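Local coordinates for protein alkaline serine protease (Pseudoalteromonas sp., PDB 1Y9Z) that probably cleaves peptide bonds as a cold-adapted, subtilisin-like alkaline serine protease that carries an inserted beta barrel domain, at residues H94-F99 with W104-S109; C27-G32 with S108-A113; A297-G302 with D328-S333; G305-S310 with T352-Q357. All coordinates share one frame; numbering follows the deposited sequence.

Contact 1. Residues H94-F99 with W104-S109; sequences HIVKVF and WGYSSS. With PMS (phenylmethanesulfonic acid), chain H.
Phe99 and Trp104 face each other as an antiparallel non-hydrogen-bonded pair, their CA atoms 4.4 Å apart. One residue earlier, Val98 O accepts two backbone bonds from the same face of its carbonyl plane. Gly105 N gives the straighter bond, 2.9 Å to Val98 O at 166°. Tyr106 N gives the more bent one, 3.3 Å to Val98 O at 137°. This double grip fixes the chain as it turns back from strand 92-100. The turn belongs to a short beta hairpin formed by strands 92-100 and 103-104, at the end of a strand of the large, mainly parallel sheet of the subtilase domain. It borders the pocket of the bound phenylmethanesulfonic acid: Phe99 CZ lies 3.6 Å from C4 of that ligand. The edge of the Trp104 indole meets the face of the Phe99 ring. The two rings form a T-shaped pair with planes at 88° and centroids 5.6 Å apart. Val98 serves two rings at once. Its CB lies over the six-membered ring of Trp104 in a CH-pi contact. Its CG1, set beside the backbone N, lies over the face of Tyr106, 3.9 Å from that ring's centroid. Farther along the phenol, Val96 CG1 touches Tyr106 OH at 3.5 Å. That hydroxyl also has a weak hydrogen bond with Thr116, on the helix that follows.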
loop_
_atom_site.group_PDB
_atom_site.type_symbol
_atom_site.label_atom_id
_atom_site.label_comp_id
_atom_site.label_asym_id
_atom_site.label_seq_id
_atom_site.Cartn_x
_atom_site.Cartn_y
_atom_site.Cartn_z
ATOM N N HIS A 94 3.643 -5.918 18.093
ATOM C CA HIS A 94 4.832 -6.721 18.349
ATOM C C HIS A 94 5.508 -6.961 17.010
ATOM O O HIS A 94 4.855 -7.306 16.023
ATOM C CB HIS A 94 4.488 -8.060 19.002
ATOM C CG HIS A 94 5.669 -8.730 19.632
ATOM N ND1 HIS A 94 6.262 -8.255 20.782
ATOM C CD2 HIS A 94 6.397 -9.806 19.249
ATOM C CE1 HIS A 94 7.305 -9.009 21.081
ATOM N NE2 HIS A 94 7.409 -9.957 20.166
ATOM N N ILE A 95 6.820 -6.775 16.980
ATOM C CA ILE A 95 7.584 -6.930 15.758
ATOM C C ILE A 95 8.498 -8.149 15.750
ATOM O O ILE A 95 9.258 -8.379 16.690
ATOM C CB ILE A 95 8.467 -5.676 15.507
ATOM C CG1 ILE A 95 7.611 -4.404 15.550
ATOM C CG2 ILE A 95 9.191 -5.798 14.173
ATOM C CD1 ILE A 95 6.491 -4.356 14.528
ATOM N N VAL A 96 8.397 -8.942 14.688
ATOM C CA VAL A 96 9.271 -10.093 14.507
ATOM C C VAL A 96 9.901 -9.845 13.140
ATOM O O VAL A 96 9.222 -9.875 12.111
ATOM C CB VAL A 96 8.506 -11.431 14.503
ATOM C CG1 VAL A 96 9.468 -12.574 14.185
ATOM C CG2 VAL A 96 7.867 -11.671 15.867
ATOM N N LYS A 97 11.199 -9.561 13.146
ATOM C CA LYS A 97 11.944 -9.260 11.929
ATOM C C LYS A 97 12.539 -10.519 11.306
ATOM O O LYS A 97 13.489 -11.096 11.838
ATOM C CB LYS A 97 13.056 -8.257 12.262
ATOM C CG LYS A 97 13.874 -7.779 11.077
ATOM C CD LYS A 97 14.981 -6.853 11.559
ATOM C CE LYS A 97 15.925 -6.449 10.446
ATOM N NZ LYS A 97 17.081 -5.679 10.993
ATOM N N VAL A 98 11.979 -10.939 10.174
ATOM C CA VAL A 98 12.460 -12.134 9.488
ATOM C C VAL A 98 13.286 -11.807 8.245
ATOM O O VAL A 98 13.966 -12.678 7.704
ATOM C CB VAL A 98 11.287 -13.060 9.073
ATOM C CG1 VAL A 98 10.544 -13.542 10.312
ATOM C CG2 VAL A 98 10.341 -12.323 8.131
ATOM N N PHE A 99 13.231 -10.555 7.797
ATOM C CA PHE A 99 13.977 -10.138 6.612
ATOM C C PHE A 99 15.079 -9.124 6.864
ATOM O O PHE A 99 14.906 -8.173 7.631
ATOM C CB PHE A 99 13.049 -9.511 5.565
ATOM C CG PHE A 99 12.014 -10.443 5.012
ATOM C CD1 PHE A 99 10.670 -10.254 5.311
ATOM C CD2 PHE A 99 12.374 -11.487 4.170
ATOM C CE1 PHE A 99 9.694 -11.093 4.774
ATOM C CE2 PHE A 99 11.407 -12.332 3.629
ATOM C CZ PHE A 99 10.065 -12.132 3.933
ATOM N N TRP A 104 15.455 -13.177 3.408
ATOM C CA TRP A 104 15.115 -13.905 4.626
ATOM C C TRP A 104 16.380 -14.240 5.409
ATOM O O TRP A 104 17.288 -14.896 4.894
ATOM C CB TRP A 104 14.349 -15.189 4.288
ATOM C CG TRP A 104 13.928 -15.989 5.494
ATOM C CD1 TRP A 104 14.707 -16.838 6.232
ATOM C CD2 TRP A 104 12.631 -16.005 6.106
ATOM N NE1 TRP A 104 13.975 -17.381 7.261
ATOM C CE2 TRP A 104 12.698 -16.888 7.208
ATOM C CE3 TRP A 104 11.417 -15.358 5.829
ATOM C CZ2 TRP A 104 11.597 -17.142 8.034
ATOM C CZ3 TRP A 104 10.321 -15.612 6.653
ATOM C CH2 TRP A 104 10.421 -16.497 7.742
ATOM N N GLY A 105 16.435 -13.783 6.657
ATOM C CA GLY A 105 17.595 -14.036 7.491
ATOM C C GLY A 105 17.260 -14.639 8.841
ATOM O O GLY A 105 18.150 -14.879 9.655
ATOM N N TYR A 106 15.974 -14.882 9.082
ATOM C CA TYR A 106 15.525 -15.462 10.344
ATOM C C TYR A 106 16.265 -16.779 10.576
ATOM O O TYR A 106 16.446 -17.564 9.647
ATOM C CB TYR A 106 14.015 -15.709 10.287
ATOM C CG TYR A 106 13.314 -15.648 11.626
ATOM C CD1 TYR A 106 13.373 -14.497 12.412
ATOM C CD2 TYR A 106 12.554 -16.723 12.086
ATOM C CE1 TYR A 106 12.686 -14.414 13.623
ATOM C CE2 TYR A 106 11.863 -16.653 13.296
ATOM C CZ TYR A 106 11.934 -15.496 14.058
ATOM O OH TYR A 106 11.253 -15.424 15.252
ATOM N N SER A 107 16.692 -17.015 11.813
ATOM C CA SER A 107 17.426 -18.236 12.143
ATOM C C SER A 107 16.547 -19.474 12.084
ATOM O O SER A 107 17.047 -20.598 12.074
ATOM C CB SER A 107 18.038 -18.130 13.540
ATOM O OG SER A 107 17.039 -18.177 14.543
ATOM N N SER A 108 15.234 -19.272 12.049
ATOM C CA SER A 108 14.314 -20.394 12.003
ATOM C C SER A 108 13.215 -20.206 10.957
ATOM O O SER A 108 13.322 -19.366 10.068
ATOM C CB SER A 108 13.698 -20.622 13.387
ATOM O OG SER A 108 13.101 -21.905 13.471
ATOM N N SER A 109 12.154 -20.993 11.091
ATOM C CA SER A 109 11.030 -20.992 10.159
ATOM C C SER A 109 9.967 -19.924 10.391
ATOM O O SER A 109 9.979 -19.213 11.395
ATOM C CB SER A 109 10.340 -22.347 10.226
ATOM O OG SER A 109 9.746 -22.509 11.504
HETATM C C PMS H . 5.588 -8.957 -1.228
HETATM S S PMS H . 3.891 -8.999 -0.602
HETATM C C1 PMS H . 6.554 -9.905 -0.474
HETATM C C2 PMS H . 6.711 -11.250 -0.969
HETATM C C3 PMS H . 7.595 -12.158 -0.304
HETATM C C4 PMS H . 8.306 -11.673 0.862
HETATM C C5 PMS H . 8.157 -10.354 1.354
HETATM C C6 PMS H . 7.286 -9.412 0.722
HETATM O O2S PMS H . 3.603 -10.374 -0.206
HETATM O O1S PMS H . 2.978 -8.578 -1.638
#

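Contact 2. Residues C27-G32 with S108-A113; sequences CIIDSG and SSLVAA
Ile29 meets Ala113 and Leu110 where a beta-alpha-beta crossover passes over the sheet. Strand 92-100 leads through helix 110-119 to strand 125-128, and strand 25-30 lies between those two strands. Ile29 sends its side chain from this middle strand toward the helix. Its CG1 stands beside the backbone N and chi2 is extended at -178°, which carries CD1 out to the helix. There Ile29 CD1 rests 4.0 Å from Ala113 CB. The other branch, Ile29 CG2, lies 4.2 Å from Leu110 CD1. The contact is purely apolar and small, burying 132 Å². The first turn of the helix is held from within: Ser109 is the N-cap, and its OG accepts from Ala112 N at 3.1 Å. At the far end of the strand, Asp30 OD1 accepts from Ser31 N at 2.7 Å through its anti lone pair. The same oxygen bonds His65 ND1, an arrangement consistent with the Asp-His pair of a subtilisin catalytic triad. Ile29 also packs on Val98 of the neighbouring strand, and the Cys27-Cys117 disulfide ties strand to helix nearby. The side chains of Leu110 and Val111 touch Glu139 of helix 137-148.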
loop_
_atom_site.group_PDB
_atom_site.type_symbol
_atom_site.label_atom_id
_atom_site.label_comp_id
_atom_site.label_asym_id
_atom_site.label_seq_id
_atom_site.Cartn_x
_atom_site.Cartn_y
_atom_site.Cartn_z
ATOM N N CYS A 27 0.847 -8.603 15.644
ATOM C CA CYS A 27 2.251 -8.893 15.393
ATOM C C CYS A 27 2.546 -8.804 13.912
ATOM O O CYS A 27 1.877 -9.441 13.096
ATOM C CB CYS A 27 2.587 -10.293 15.883
ATOM S SG CYS A 27 4.354 -10.734 15.957
ATOM N N ILE A 28 3.554 -8.008 13.581
ATOM C CA ILE A 28 3.964 -7.811 12.202
ATOM C C ILE A 28 5.227 -8.619 11.914
ATOM O O ILE A 28 6.305 -8.313 12.431
ATOM C CB ILE A 28 4.263 -6.323 11.918
ATOM C CG1 ILE A 28 3.058 -5.462 12.299
ATOM C CG2 ILE A 28 4.591 -6.134 10.450
ATOM C CD1 ILE A 28 3.330 -3.966 12.239
ATOM N N ILE A 29 5.082 -9.669 11.112
ATOM C CA ILE A 29 6.221 -10.498 10.723
ATOM C C ILE A 29 6.660 -9.891 9.399
ATOM O O ILE A 29 5.973 -10.023 8.384
ATOM C CB ILE A 29 5.801 -11.970 10.533
ATOM C CG1 ILE A 29 5.298 -12.534 11.866
ATOM C CG2 ILE A 29 6.972 -12.789 10.005
ATOM C CD1 ILE A 29 4.897 -14.002 11.811
ATOM N N ASP A 30 7.803 -9.214 9.407
ATOM C CA ASP A 30 8.255 -8.537 8.204
ATOM C C ASP A 30 9.741 -8.171 8.297
ATOM O O ASP A 30 10.518 -8.879 8.939
ATOM C CB ASP A 30 7.392 -7.281 8.004
ATOM C CG ASP A 30 7.165 -6.947 6.542
ATOM O OD1 ASP A 30 8.156 -6.669 5.840
ATOM O OD2 ASP A 30 5.994 -6.957 6.096
ATOM N N SER A 31 10.127 -7.059 7.675
ATOM C CA SER A 31 11.531 -6.642 7.669
ATOM C C SER A 31 11.953 -5.671 8.767
ATOM O O SER A 31 12.934 -4.945 8.610
ATOM C CB SER A 31 11.892 -6.033 6.311
ATOM O OG SER A 31 11.344 -4.731 6.156
ATOM N N GLY A 32 11.232 -5.647 9.879
ATOM C CA GLY A 32 11.626 -4.736 10.935
ATOM C C GLY A 32 10.778 -3.484 10.984
ATOM O O GLY A 32 9.938 -3.243 10.118
ATOM N N SER A 108 15.234 -19.272 12.049
ATOM C CA SER A 108 14.314 -20.394 12.003
ATOM C C SER A 108 13.215 -20.206 10.957
ATOM O O SER A 108 13.322 -19.366 10.068
ATOM C CB SER A 108 13.698 -20.622 13.387
ATOM O OG SER A 108 13.101 -21.905 13.471
ATOM N N SER A 109 12.154 -20.993 11.091
ATOM C CA SER A 109 11.030 -20.992 10.159
ATOM C C SER A 109 9.967 -19.924 10.391
ATOM O O SER A 109 9.979 -19.213 11.395
ATOM C CB SER A 109 10.340 -22.347 10.226
ATOM O OG SER A 109 9.746 -22.509 11.504
ATOM N N LEU A 110 9.031 -19.842 9.447
ATOM C CA LEU A 110 7.919 -18.908 9.551
ATOM C C LEU A 110 7.070 -19.371 10.731
ATOM O O LEU A 110 6.554 -18.557 11.496
ATOM C CB LEU A 110 7.081 -18.922 8.268
ATOM C CG LEU A 110 5.792 -18.092 8.280
ATOM C CD1 LEU A 110 6.115 -16.626 8.525
ATOM C CD2 LEU A 110 5.068 -18.263 6.956
ATOM N N VAL A 111 6.929 -20.685 10.876
ATOM C CA VAL A 111 6.159 -21.235 11.982
ATOM C C VAL A 111 6.763 -20.746 13.296
ATOM O O VAL A 111 6.037 -20.374 14.218
ATOM C CB VAL A 111 6.152 -22.785 11.948
ATOM C CG1 VAL A 111 5.670 -23.345 13.280
ATOM C CG2 VAL A 111 5.238 -23.268 10.826
ATOM N N ALA A 112 8.092 -20.731 13.374
ATOM C CA ALA A 112 8.768 -20.274 14.584
ATOM C C ALA A 112 8.494 -18.790 14.828
ATOM O O ALA A 112 8.341 -18.364 15.974
ATOM C CB ALA A 112 10.267 -20.523 14.476
ATOM N N ALA A 113 8.438 -18.010 13.750
ATOM C CA ALA A 113 8.168 -16.579 13.856
ATOM C C ALA A 113 6.760 -16.371 14.402
ATOM O O ALA A 113 6.537 -15.516 15.260
ATOM C CB ALA A 113 8.309 -15.913 12.490
#

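Contact 3. Residues A297-G302 with D328-S333; sequences ACKTAG and DITVPS
Lys299 makes all the close contacts of 297-302 with 328-333, and it does so with its carbon chain. The tight part lies along that chain. Lys299 CB sits 3.8 Å from Ile329 CD1. The chain then kinks at chi2 (63°) and wraps past the carbonyl of Asp328, with Lys299 CG 3.5 Å and Lys299 CE 3.4 Å from Asp328 O. From another direction Val331 CG1 comes within 3.9 Å of Lys299 CE. The loop bends here: Ile329 is the centre of an inverse gamma turn, closed by a weak bond from Thr330 N to Asp328 O. Helix 291-300 belongs to a beta-alpha-beta unit of the insert domain, connecting the parallel neighbours 275-280 and 305-309. It ends in a Schellman motif at Gly302. This residue has a positive phi (96°), and Gly302 N bonds back to Lys299 O at 2.8 Å. The outer side is looser. Thr330 is exposed and touches Lys299 CE through OG1 at 3.6 Å. No hydrogen bond joins the two segments, and Lys299 NZ stays 4.2 Å from Asp328 O. The carboxylate of Asp328 is engaged by Lys296 in a salt bridge, one turn back on the same helix. Deeper in, Ile329 packs on Ile292 and Thr295, while Val331 covers Ile306.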
loop_
_atom_site.group_PDB
_atom_site.type_symbol
_atom_site.label_atom_id
_atom_site.label_comp_id
_atom_site.label_asym_id
_atom_site.label_seq_id
_atom_site.Cartn_x
_atom_site.Cartn_y
_atom_site.Cartn_z
ATOM N N ALA A 297 5.555 12.139 -24.924
ATOM C CA ALA A 297 4.872 13.068 -25.819
ATOM C C ALA A 297 5.085 14.478 -25.279
ATOM O O ALA A 297 5.376 15.413 -26.025
ATOM C CB ALA A 297 3.386 12.745 -25.877
ATOM N N CYS A 298 4.944 14.612 -23.965
ATOM C CA CYS A 298 5.126 15.888 -23.296
ATOM C C CYS A 298 6.581 16.345 -23.380
ATOM O O CYS A 298 6.862 17.489 -23.736
ATOM C CB CYS A 298 4.724 15.764 -21.827
ATOM S SG CYS A 298 2.978 16.091 -21.416
ATOM N N LYS A 299 7.500 15.443 -23.047
ATOM C CA LYS A 299 8.929 15.741 -23.072
ATOM C C LYS A 299 9.397 16.194 -24.451
ATOM O O LYS A 299 10.108 17.192 -24.581
ATOM C CB LYS A 299 9.731 14.509 -22.642
ATOM C CG LYS A 299 11.240 14.718 -22.634
ATOM C CD LYS A 299 11.649 15.783 -21.626
ATOM C CE LYS A 299 13.144 16.057 -21.681
ATOM N NZ LYS A 299 13.558 16.628 -22.993
ATOM N N THR A 300 9.002 15.450 -25.478
ATOM C CA THR A 300 9.385 15.773 -26.847
ATOM C C THR A 300 8.927 17.182 -27.215
ATOM O O THR A 300 9.616 17.895 -27.947
ATOM C CB THR A 300 8.770 14.768 -27.841
ATOM O OG1 THR A 300 9.206 13.443 -27.508
ATOM C CG2 THR A 300 9.201 15.091 -29.265
ATOM N N ALA A 301 7.769 17.578 -26.699
ATOM C CA ALA A 301 7.219 18.900 -26.973
ATOM C C ALA A 301 8.012 19.992 -26.259
ATOM O O ALA A 301 7.775 21.180 -26.477
ATOM C CB ALA A 301 5.756 18.955 -26.553
ATOM N N GLY A 302 8.944 19.582 -25.401
ATOM C CA GLY A 302 9.771 20.537 -24.680
ATOM C C GLY A 302 9.315 20.894 -23.274
ATOM O O GLY A 302 9.766 21.890 -22.709
ATOM N N ASP A 328 14.897 9.316 -21.903
ATOM C CA ASP A 328 14.423 10.586 -22.443
ATOM C C ASP A 328 13.806 11.510 -21.398
ATOM O O ASP A 328 13.885 12.731 -21.519
ATOM C CB ASP A 328 13.396 10.320 -23.545
ATOM C CG ASP A 328 13.960 9.484 -24.676
ATOM O OD1 ASP A 328 13.162 8.949 -25.473
ATOM O OD2 ASP A 328 15.199 9.368 -24.771
ATOM N N ILE A 329 13.186 10.929 -20.374
ATOM C CA ILE A 329 12.545 11.725 -19.336
ATOM C C ILE A 329 13.545 12.202 -18.289
ATOM O O ILE A 329 13.742 11.562 -17.255
ATOM C CB ILE A 329 11.422 10.925 -18.646
ATOM C CG1 ILE A 329 10.554 10.235 -19.706
ATOM C CG2 ILE A 329 10.574 11.856 -17.791
ATOM C CD1 ILE A 329 9.977 11.180 -20.753
ATOM N N THR A 330 14.169 13.341 -18.573
ATOM C CA THR A 330 15.162 13.932 -17.687
ATOM C C THR A 330 14.576 15.080 -16.869
ATOM O O THR A 330 15.306 15.813 -16.199
ATOM C CB THR A 330 16.365 14.455 -18.492
ATOM O OG1 THR A 330 15.899 15.322 -19.532
ATOM C CG2 THR A 330 17.134 13.295 -19.110
ATOM N N VAL A 331 13.259 15.235 -16.933
ATOM C CA VAL A 331 12.566 16.281 -16.191
ATOM C C VAL A 331 11.649 15.626 -15.161
ATOM O O VAL A 331 11.333 14.439 -15.270
ATOM C CB VAL A 331 11.706 17.161 -17.126
ATOM C CG1 VAL A 331 12.578 17.780 -18.206
ATOM C CG2 VAL A 331 10.593 16.329 -17.748
ATOM N N PRO A 332 11.217 16.385 -14.141
ATOM C CA PRO A 332 10.332 15.790 -13.136
ATOM C C PRO A 332 8.946 15.491 -13.699
ATOM O O PRO A 332 8.312 16.351 -14.309
ATOM C CB PRO A 332 10.308 16.844 -12.028
ATOM C CG PRO A 332 10.511 18.128 -12.779
ATOM C CD PRO A 332 11.584 17.765 -13.775
ATOM N N SER A 333 8.491 14.258 -13.504
ATOM C CA SER A 333 7.177 13.848 -13.976
ATOM C C SER A 333 6.448 13.111 -12.856
ATOM O O SER A 333 7.065 12.387 -12.071
ATOM C CB SER A 333 7.311 12.964 -15.224
ATOM O OG SER A 333 8.123 11.830 -14.987
#

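Contact 4. Residues G305-S310 with T352-Q357; sequences GIIVYS and TTVSNQ
Val354 packs against Ile307 inside the insert domain, where strands 305-309 and 351-360 pass each other without sharing a hydrogen bond. The second segment enters with Thr352, which points its CB toward the other strand but stops short of close contact. Thr353 turns away from that strand. Val354 turns back and carries the contact. Its CG2 lies beside the backbone N and anti to the carbonyl carbon, a setting that presents this methyl to the end of Ile307. Val354 CG2 is 3.6 Å from Ile307 CD1 and 3.7 Å from Ile307 CG1. The other methyl, Val354 CG1, lies 4.2 Å from Ile306 O, a light contact with the backbone. Gly305 also lies close, its CA 4.8 Å from Val354 CB. Farther along, Asn356 ND2 is hydrogen-bonded to both Ile249 O and Ser333 O. Strand 305-309 pairs in parallel with 275-280 and 333-336, while 351-360 pairs antiparallel with 214-221 and 252-263, which is consistent with a contact across the interior of the beta barrel. Ile276 touches both Val354 and Ile307, and Leu278 and Val334 add to the cluster. All three touching residues are buried. The closest approach is methyl to methyl, Val354 CG2 on Ile307 CD1, with the Ile307 CG1 methylene and Ile306 O as additional contacts. Cohesion here rests on close apolar packing, with the hydrogen bonds left to the neighbouring strands.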
loop_
_atom_site.group_PDB
_atom_site.type_symbol
_atom_site.label_atom_id
_atom_site.label_comp_id
_atom_site.label_asym_id
_atom_site.label_seq_id
_atom_site.Cartn_x
_atom_site.Cartn_y
_atom_site.Cartn_z
ATOM N N GLY A 305 8.085 20.228 -16.946
ATOM C CA GLY A 305 7.566 19.332 -15.928
ATOM C C GLY A 305 6.413 18.572 -16.549
ATOM O O GLY A 305 5.786 19.070 -17.483
ATOM N N ILE A 306 6.116 17.381 -16.039
ATOM C CA ILE A 306 5.039 16.580 -16.612
ATOM C C ILE A 306 4.081 16.001 -15.578
ATOM O O ILE A 306 4.501 15.499 -14.536
ATOM C CB ILE A 306 5.619 15.419 -17.448
ATOM C CG1 ILE A 306 6.598 15.968 -18.489
ATOM C CG2 ILE A 306 4.493 14.659 -18.140
ATOM C CD1 ILE A 306 7.405 14.903 -19.201
ATOM N N ILE A 307 2.789 16.077 -15.884
ATOM C CA ILE A 307 1.747 15.549 -15.013
ATOM C C ILE A 307 0.842 14.629 -15.820
ATOM O O ILE A 307 0.098 15.085 -16.686
ATOM C CB ILE A 307 0.870 16.664 -14.422
ATOM C CG1 ILE A 307 1.728 17.642 -13.618
ATOM C CG2 ILE A 307 -0.206 16.053 -13.534
ATOM C CD1 ILE A 307 0.970 18.869 -13.148
ATOM N N VAL A 308 0.914 13.334 -15.534
ATOM C CA VAL A 308 0.095 12.347 -16.227
ATOM C C VAL A 308 -1.103 11.995 -15.356
ATOM O O VAL A 308 -0.937 11.661 -14.182
ATOM C CB VAL A 308 0.893 11.055 -16.499
ATOM C CG1 VAL A 308 -0.003 10.017 -17.161
ATOM C CG2 VAL A 308 2.096 11.358 -17.374
ATOM N N TYR A 309 -2.308 12.081 -15.913
ATOM C CA TYR A 309 -3.491 11.727 -15.142
ATOM C C TYR A 309 -4.178 10.495 -15.718
ATOM O O TYR A 309 -4.116 10.231 -16.919
ATOM C CB TYR A 309 -4.476 12.905 -15.032
ATOM C CG TYR A 309 -5.117 13.391 -16.316
ATOM C CD1 TYR A 309 -4.440 14.251 -17.181
ATOM C CD2 TYR A 309 -6.431 13.042 -16.631
ATOM C CE1 TYR A 309 -5.059 14.758 -18.326
ATOM C CE2 TYR A 309 -7.059 13.541 -17.772
ATOM C CZ TYR A 309 -6.368 14.400 -18.613
ATOM O OH TYR A 309 -6.991 14.913 -19.731
ATOM N N SER A 310 -4.818 9.737 -14.838
ATOM C CA SER A 310 -5.497 8.504 -15.215
ATOM C C SER A 310 -6.575 8.641 -16.280
ATOM O O SER A 310 -7.284 9.646 -16.347
ATOM C CB SER A 310 -6.111 7.855 -13.973
ATOM O OG SER A 310 -5.117 7.577 -13.003
ATOM N N THR A 352 2.466 26.736 -12.544
ATOM C CA THR A 352 2.437 25.496 -11.780
ATOM C C THR A 352 3.836 24.975 -11.492
ATOM O O THR A 352 4.730 25.060 -12.333
ATOM C CB THR A 352 1.663 24.405 -12.548
ATOM O OG1 THR A 352 0.358 24.890 -12.882
ATOM C CG2 THR A 352 1.527 23.147 -11.700
ATOM N N THR A 353 4.019 24.433 -10.293
ATOM C CA THR A 353 5.302 23.874 -9.903
ATOM C C THR A 353 5.126 22.392 -9.614
ATOM O O THR A 353 4.338 22.009 -8.749
ATOM C CB THR A 353 5.861 24.557 -8.642
ATOM O OG1 THR A 353 6.031 25.957 -8.894
ATOM C CG2 THR A 353 7.210 23.953 -8.261
ATOM N N VAL A 354 5.847 21.567 -10.361
ATOM C CA VAL A 354 5.803 20.123 -10.179
ATOM C C VAL A 354 7.142 19.738 -9.584
ATOM O O VAL A 354 8.187 20.202 -10.043
ATOM C CB VAL A 354 5.622 19.386 -11.519
ATOM C CG1 VAL A 354 5.639 17.879 -11.290
ATOM C CG2 VAL A 354 4.320 19.808 -12.167
ATOM N N SER A 355 7.124 18.891 -8.564
ATOM C CA SER A 355 8.371 18.500 -7.940
ATOM C C SER A 355 8.411 17.076 -7.421
ATOM O O SER A 355 7.419 16.555 -6.911
ATOM C CB SER A 355 8.683 19.451 -6.786
ATOM O OG SER A 355 7.662 19.402 -5.806
ATOM N N ASN A 356 9.573 16.454 -7.581
ATOM C CA ASN A 356 9.822 15.112 -7.075
ATOM C C ASN A 356 10.956 15.328 -6.084
ATOM O O ASN A 356 11.943 15.992 -6.403
ATOM C CB ASN A 356 10.281 14.160 -8.179
ATOM C CG ASN A 356 9.150 13.727 -9.086
ATOM O OD1 ASN A 356 7.988 13.701 -8.680
ATOM N ND2 ASN A 356 9.486 13.366 -10.317
ATOM N N GLN A 357 10.813 14.785 -4.882
ATOM C CA GLN A 357 11.833 14.961 -3.860
ATOM C C GLN A 357 12.287 13.641 -3.261
ATOM O O GLN A 357 11.466 12.810 -2.878
ATOM C CB GLN A 357 11.293 15.867 -2.752
ATOM C CG GLN A 357 10.907 17.258 -3.231
ATOM C CD GLN A 357 10.147 18.048 -2.186
ATOM O OE1 GLN A 357 10.610 18.218 -1.059
ATOM N NE2 GLN A 357 8.970 18.542 -2.559
#

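From the N terminus, residues 27-32 open contact 2, which closes only at 108-113. Within that span, contact 1 closes the short loop between 94-99 and 104-109, and the two contacts share Ser108 and Ser109. They touch directly, with Val98 N 2.8 Å from Asp30 O, and together join two neighbouring strands of the catalytic sheet to the turn and helix that follow. Contacts 3 and 4 come later, in the insert domain; the centres of contacts 1 and 4 are about 39 Å apart. They cross: 297-302, 305-310, 328-333 and 352-357 alternate along the chain. A probable hydrogen bond from Ile306 N to Pro332 O joins them, where the loop 328-333 runs into the strand beside 305-309.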